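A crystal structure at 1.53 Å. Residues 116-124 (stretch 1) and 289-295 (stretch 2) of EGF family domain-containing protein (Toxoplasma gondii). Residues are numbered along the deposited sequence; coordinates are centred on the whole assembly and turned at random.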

# COMPACT_ATOMS: atom_id res chain seq x y z
N ARG A 116 -7.89 9.40 8.90
CA ARG A 116 -8.87 9.73 7.88
C ARG A 116 -8.80 8.77 6.68
O ARG A 116 -9.82 8.48 6.05
CB ARG A 116 -8.66 11.19 7.44
CG ARG A 116 -9.50 11.64 6.28
CD ARG A 116 -10.98 11.82 6.61
NE ARG A 116 -11.57 12.44 5.44
CZ ARG A 116 -11.64 13.75 5.21
NH1 ARG A 116 -11.28 14.62 6.15
NH2 ARG A 116 -12.12 14.17 4.06
N TRP A 117 -7.60 8.27 6.37
CA TRP A 117 -7.42 7.39 5.21
C TRP A 117 -8.31 6.15 5.26
O TRP A 117 -8.60 5.57 4.22
CB TRP A 117 -5.95 6.96 5.08
CG TRP A 117 -5.47 6.02 6.15
CD1 TRP A 117 -4.86 6.35 7.32
CD2 TRP A 117 -5.59 4.58 6.16
NE1 TRP A 117 -4.59 5.22 8.05
CE2 TRP A 117 -5.03 4.12 7.36
CE3 TRP A 117 -6.11 3.66 5.25
CZ2 TRP A 117 -4.97 2.76 7.69
CZ3 TRP A 117 -6.06 2.31 5.58
CH2 TRP A 117 -5.49 1.88 6.78
N LYS A 118 -8.75 5.77 6.45
CA LYS A 118 -9.54 4.54 6.60
C LYS A 118 -10.93 4.64 6.00
O LYS A 118 -11.55 3.60 5.73
CB LYS A 118 -9.64 4.16 8.07
CG LYS A 118 -8.31 3.77 8.66
CD LYS A 118 -8.46 3.35 10.11
CE LYS A 118 -7.12 3.03 10.73
NZ LYS A 118 -7.25 2.71 12.17
N ASN A 119 -11.45 5.85 5.83
CA ASN A 119 -12.73 6.01 5.14
C ASN A 119 -12.57 5.65 3.67
O ASN A 119 -11.49 5.82 3.11
CB ASN A 119 -13.26 7.43 5.26
CG ASN A 119 -13.52 7.86 6.69
OD1 ASN A 119 -13.38 7.08 7.64
ND2 ASN A 119 -13.90 9.12 6.86
N GLU A 120 -13.64 5.16 3.04
CA GLU A 120 -13.55 4.83 1.63
C GLU A 120 -13.39 6.06 0.75
O GLU A 120 -13.71 7.18 1.14
CB GLU A 120 -14.78 4.05 1.18
CG GLU A 120 -14.76 2.59 1.60
CD GLU A 120 -15.89 1.79 0.98
OE1 GLU A 120 -16.64 2.35 0.15
OE2 GLU A 120 -16.02 0.60 1.32
N ILE A 121 -12.90 5.82 -0.46
CA ILE A 121 -12.81 6.85 -1.48
C ILE A 121 -14.17 7.24 -2.03
O ILE A 121 -15.17 6.54 -1.83
CB ILE A 121 -11.91 6.38 -2.66
CG1 ILE A 121 -12.53 5.18 -3.40
CG2 ILE A 121 -10.51 6.04 -2.15
CD1 ILE A 121 -11.75 4.72 -4.64
N HIS A 122 -14.19 8.38 -2.72
CA HIS A 122 -15.35 8.85 -3.46
C HIS A 122 -14.89 9.14 -4.89
O HIS A 122 -14.75 10.29 -5.28
CB HIS A 122 -15.97 10.09 -2.82
CG HIS A 122 -17.25 10.53 -3.45
ND1 HIS A 122 -18.45 10.52 -2.77
CD2 HIS A 122 -17.54 10.94 -4.71
CE1 HIS A 122 -19.42 10.92 -3.57
NE2 HIS A 122 -18.90 11.18 -4.76
N ALA A 123 -14.65 8.09 -5.67
CA ALA A 123 -14.13 8.27 -7.02
C ALA A 123 -15.24 8.31 -8.09
O ALA A 123 -14.95 8.24 -9.28
CB ALA A 123 -13.13 7.17 -7.36
N ASN A 124 -16.49 8.43 -7.65
CA ASN A 124 -17.64 8.51 -8.56
C ASN A 124 -17.78 7.23 -9.39
O ASN A 124 -17.85 7.27 -10.62
CB ASN A 124 -17.54 9.75 -9.46
CG ASN A 124 -17.49 11.04 -8.67
OD1 ASN A 124 -18.35 11.28 -7.82
ND2 ASN A 124 -16.49 11.86 -8.93
N CYS A 289 -5.37 -6.09 6.52
CA CYS A 289 -4.88 -5.66 5.21
C CYS A 289 -5.97 -4.85 4.53
O CYS A 289 -7.05 -5.38 4.25
CB CYS A 289 -4.47 -6.87 4.35
SG CYS A 289 -3.93 -6.49 2.67
N ARG A 290 -5.71 -3.57 4.28
CA ARG A 290 -6.70 -2.68 3.68
C ARG A 290 -6.18 -2.13 2.36
O ARG A 290 -5.14 -1.47 2.33
CB ARG A 290 -7.04 -1.53 4.64
CG ARG A 290 -8.31 -0.79 4.27
CD ARG A 290 -9.52 -1.49 4.89
NE ARG A 290 -10.77 -0.86 4.47
CZ ARG A 290 -11.19 0.32 4.91
NH1 ARG A 290 -10.46 1.00 5.78
NH2 ARG A 290 -12.34 0.83 4.48
N LEU A 291 -6.88 -2.42 1.27
CA LEU A 291 -6.52 -1.89 -0.04
C LEU A 291 -6.84 -0.40 -0.09
O LEU A 291 -7.86 0.03 0.45
CB LEU A 291 -7.28 -2.63 -1.14
CG LEU A 291 -7.05 -4.14 -1.22
CD1 LEU A 291 -7.94 -4.72 -2.30
CD2 LEU A 291 -5.60 -4.49 -1.46
N LEU A 292 -5.95 0.37 -0.72
CA LEU A 292 -6.18 1.79 -0.96
C LEU A 292 -6.65 1.97 -2.40
O LEU A 292 -6.17 1.30 -3.32
CB LEU A 292 -4.92 2.60 -0.71
CG LEU A 292 -4.29 2.47 0.68
CD1 LEU A 292 -3.00 3.28 0.75
CD2 LEU A 292 -5.25 2.91 1.76
N GLY A 293 -7.56 2.91 -2.61
CA GLY A 293 -8.13 3.12 -3.92
C GLY A 293 -7.32 4.06 -4.81
O GLY A 293 -7.55 4.14 -6.01
N TYR A 294 -6.37 4.75 -4.20
CA TYR A 294 -5.58 5.77 -4.88
C TYR A 294 -4.09 5.49 -4.78
O TYR A 294 -3.60 5.06 -3.72
CB TYR A 294 -5.86 7.15 -4.28
CG TYR A 294 -7.25 7.71 -4.46
CD1 TYR A 294 -7.94 7.56 -5.66
CD2 TYR A 294 -7.86 8.43 -3.44
CE1 TYR A 294 -9.21 8.10 -5.83
CE2 TYR A 294 -9.13 8.99 -3.60
CZ TYR A 294 -9.80 8.82 -4.80
OH TYR A 294 -11.06 9.37 -4.97
N HIS A 295 -3.37 5.75 -5.87
CA HIS A 295 -1.92 5.61 -5.94
C HIS A 295 -1.20 6.85 -5.42
O HIS A 295 -0.04 6.77 -5.01
CB HIS A 295 -1.47 5.34 -7.36
CG HIS A 295 -1.98 4.06 -7.92
ND1 HIS A 295 -1.42 2.83 -7.62
CD2 HIS A 295 -3.01 3.80 -8.77
CE1 HIS A 295 -2.09 1.88 -8.26
NE2 HIS A 295 -3.05 2.45 -8.96
O HOH W 1 -13.71 -0.54 2.25

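A single backbone carbonyl, that of Lys118, takes both terminal nitrogens of one guanidinium, and these are the only direct hydrogen bonds that join the two stretches. Arg290 NH1 donates to Lys118 O at 2.8 Å with an N-H...O angle of 148°, while Arg290 NH2 reaches the same Lys118 O at 3.1 Å and 134°, a weak bond. The oxygen lies at the guanidinium edge, near its plane, where the N-H groups point. The two N-H bonds on this edge run nearly parallel, so a single oxygen cannot lie on the line of both, and the unequal lengths and angles show it sitting better for NH1.

The example illustrates how a long polar side chain can tie a strand to a 3-10 segment far away in sequence without any backbone pairing. The CA atoms of Lys118 and Arg290 are 8.3 Å apart, too far for their main chains to bond, and the arginine spans the gap with its CA-to-CB bond directed toward the other stretch. The carbonyl it finds lies at the end of a short 3-10 segment, itself marked by the bond from Asn119 N to Arg116 O at 3.1 Å. A water extends the network: it donates to Glu120 OE2 at 2.7 Å and accepts from Arg290 NH2 at 3.0 Å. The acid and the guanidinium are thus linked through solvent, and NH2 serves two acceptors.

The aliphatic part of the same arginine meets a different kind of partner. Arg290 CG lies at the edge of the Trp117 indole, near its plane, 4.0 Å from Trp117 CZ3. The ring also packs against Leu292, with Trp117 CE3 3.7 Å from Leu292 CD2. Both Trp117 and Leu292 leave their backbones sideways, yet their ends come nearer to the opposing stretch, so the apolar contact is made at the tips.

Farther along, the chains draw closer, with the CA atoms of Ile121 and Gly293 6.5 Å apart. Here the absence of a side chain matters: Ile121 CD1 rests 4.0 Å from Gly293 CA, and an ideally placed CB on the glycine would fall 2.6 Å from that same Ile121 CD1, a clash. The isoleucine also packs over one face of Tyr294, Ile121 CG2 lying 3.9 Å from the centroid of the Tyr294 ring and 24° off its normal, a CH-pi arrangement. Ala123 adds a smaller apolar contact, its CB 4.3 Å from Tyr294 CE1, while the tyrosine hydroxyl finds its hydrogen bonding elsewhere in the structure.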